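Local coordinates for A1 protein (Enterobacteria phage Qbeta, PDB 3RLK) that forms the read-through extension of a minor coat protein of the phage, a domain with a beta-barrel that is probably needed for infecting the bacterial host, at residues 46-49 with 50-54. Sequence-based numbering, arbitrary orientation.
Sequences KNRP and WPIYN
Arg48 lies over one face of the Trp50 indole and then bends back to hydrogen-bond that same residue's carbonyl oxygen. Its CD sits 3.4 Å from the centroid of the five-membered ring, a CH-pi contact, and CG lies 3.4 Å from Trp50 CE2. Bends at chi2 (-129°) and chi3 (-44°) carry the guanidinium away from the ring, and the cation-pi attraction is at most weak. They bring NH1 to 2.9 Å from Trp50 O in a nearly straight bond (177°), with the oxygen in the guanidinium plane. Ile52 CD1 covers one guanidinium face, 3.6 Å from Arg48 NH2.

This is the tight part, where the loop runs into strand 52-58 at the buried Ile52. On the looser side Pro49, exposed at the surface, lies alongside the indole, its CD 3.6 Å from Trp50 CZ3.

The same guanidinium forms a salt bridge with Glu42 and a hydrogen bond to Pro43 O, while Trp50 NE1 donates a hydrogen bond to Glu119 OE1. One arginine thus ties both ends of the loop between strands 40-42 and 52-58, and the nearby carboxylate probably favours its positive charge.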
loop_
_atom_site.group_PDB
_atom_site.type_symbol
_atom_site.label_atom_id
_atom_site.label_comp_id
_atom_site.label_asym_id
_atom_site.label_seq_id
_atom_site.Cartn_x
_atom_site.Cartn_y
_atom_site.Cartn_z
ATOM N N LYS A 46 -14.435 -9.341 21.247
ATOM C CA LYS A 46 -14.086 -8.155 22.062
ATOM C C LYS A 46 -12.627 -7.700 21.992
ATOM O O LYS A 46 -12.324 -6.495 22.019
ATOM C CB LYS A 46 -14.505 -8.403 23.513
ATOM C CG LYS A 46 -16.025 -8.273 23.771
ATOM C CD LYS A 46 -16.344 -8.757 25.193
ATOM C CE LYS A 46 -15.205 -8.484 26.177
ATOM N NZ LYS A 46 -15.069 -7.065 26.630
ATOM N N ASN A 47 -11.712 -8.656 21.938
ATOM C CA ASN A 47 -10.284 -8.352 21.813
ATOM C C ASN A 47 -9.788 -8.170 20.365
ATOM O O ASN A 47 -8.736 -7.572 20.117
ATOM C CB ASN A 47 -9.480 -9.448 22.502
ATOM C CG ASN A 47 -9.379 -9.229 24.012
ATOM O OD1 ASN A 47 -9.030 -10.141 24.765
ATOM N ND2 ASN A 47 -9.645 -7.999 24.455
ATOM N N ARG A 48 -10.556 -8.692 19.427
ATOM C CA ARG A 48 -10.231 -8.516 18.005
ATOM C C ARG A 48 -11.434 -7.923 17.256
ATOM O O ARG A 48 -12.306 -8.656 16.793
ATOM C CB ARG A 48 -9.746 -9.808 17.323
ATOM C CG ARG A 48 -8.994 -9.557 15.993
ATOM C CD ARG A 48 -9.465 -10.375 14.732
ATOM N NE ARG A 48 -9.695 -11.717 15.066
ATOM C CZ ARG A 48 -10.835 -12.386 15.035
ATOM N NH1 ARG A 48 -12.010 -11.975 14.521
ATOM N NH2 ARG A 48 -10.727 -13.575 15.500
ATOM N N PRO A 49 -11.489 -6.590 17.162
ATOM C CA PRO A 49 -12.728 -5.920 16.772
ATOM C C PRO A 49 -12.949 -5.939 15.254
ATOM O O PRO A 49 -13.681 -5.117 14.759
ATOM C CB PRO A 49 -12.560 -4.475 17.346
ATOM C CG PRO A 49 -11.078 -4.296 17.468
ATOM C CD PRO A 49 -10.529 -5.668 17.808
ATOM N N TRP A 50 -12.331 -6.880 14.550
ATOM C CA TRP A 50 -12.488 -6.969 13.068
ATOM C C TRP A 50 -12.754 -8.434 12.696
ATOM O O TRP A 50 -12.272 -9.310 13.379
ATOM C CB TRP A 50 -11.246 -6.415 12.327
ATOM C CG TRP A 50 -9.925 -7.003 12.725
ATOM C CD1 TRP A 50 -9.358 -8.119 12.230
ATOM C CD2 TRP A 50 -9.014 -6.472 13.680
ATOM N NE1 TRP A 50 -8.161 -8.343 12.816
ATOM C CE2 TRP A 50 -7.913 -7.343 13.718
ATOM C CE3 TRP A 50 -9.020 -5.328 14.508
ATOM C CZ2 TRP A 50 -6.809 -7.130 14.563
ATOM C CZ3 TRP A 50 -7.937 -5.130 15.383
ATOM C CH2 TRP A 50 -6.854 -6.029 15.398
ATOM N N PRO A 51 -13.492 -8.687 11.587
ATOM C CA PRO A 51 -13.688 -10.077 11.252
ATOM C C PRO A 51 -12.407 -10.682 10.727
ATOM O O PRO A 51 -11.458 -9.965 10.352
ATOM C CB PRO A 51 -14.707 -10.041 10.113
ATOM C CG PRO A 51 -15.150 -8.598 9.911
ATOM C CD PRO A 51 -14.161 -7.742 10.663
ATOM N N ILE A 52 -12.392 -11.987 10.561
ATOM C CA ILE A 52 -11.384 -12.594 9.670
ATOM C C ILE A 52 -12.180 -13.085 8.494
ATOM O O ILE A 52 -13.225 -13.760 8.663
ATOM C CB ILE A 52 -10.550 -13.734 10.336
ATOM C CG1 ILE A 52 -9.804 -13.164 11.549
ATOM C CG2 ILE A 52 -9.600 -14.369 9.339
ATOM C CD1 ILE A 52 -8.993 -14.163 12.352
ATOM N N TYR A 53 -11.666 -12.794 7.321
ATOM C CA TYR A 53 -12.285 -13.242 6.074
ATOM C C TYR A 53 -11.579 -14.477 5.515
ATOM O O TYR A 53 -10.413 -14.809 5.823
ATOM C CB TYR A 53 -12.239 -12.124 5.020
ATOM C CG TYR A 53 -13.046 -10.908 5.422
ATOM C CD1 TYR A 53 -14.347 -10.743 4.982
ATOM C CD2 TYR A 53 -12.475 -9.889 6.225
ATOM C CE1 TYR A 53 -15.114 -9.617 5.360
ATOM C CE2 TYR A 53 -13.215 -8.770 6.597
ATOM C CZ TYR A 53 -14.537 -8.644 6.148
ATOM O OH TYR A 53 -15.294 -7.543 6.513
ATOM N N ASN A 54 -12.318 -15.159 4.670
ATOM C CA ASN A 54 -11.738 -16.168 3.826
ATOM C C ASN A 54 -11.238 -15.454 2.591
ATOM O O ASN A 54 -12.024 -14.787 1.892
ATOM C CB ASN A 54 -12.838 -17.147 3.432
ATOM C CG ASN A 54 -13.144 -18.188 4.521
ATOM O OD1 ASN A 54 -12.252 -18.727 5.166
ATOM N ND2 ASN A 54 -14.404 -18.504 4.681
#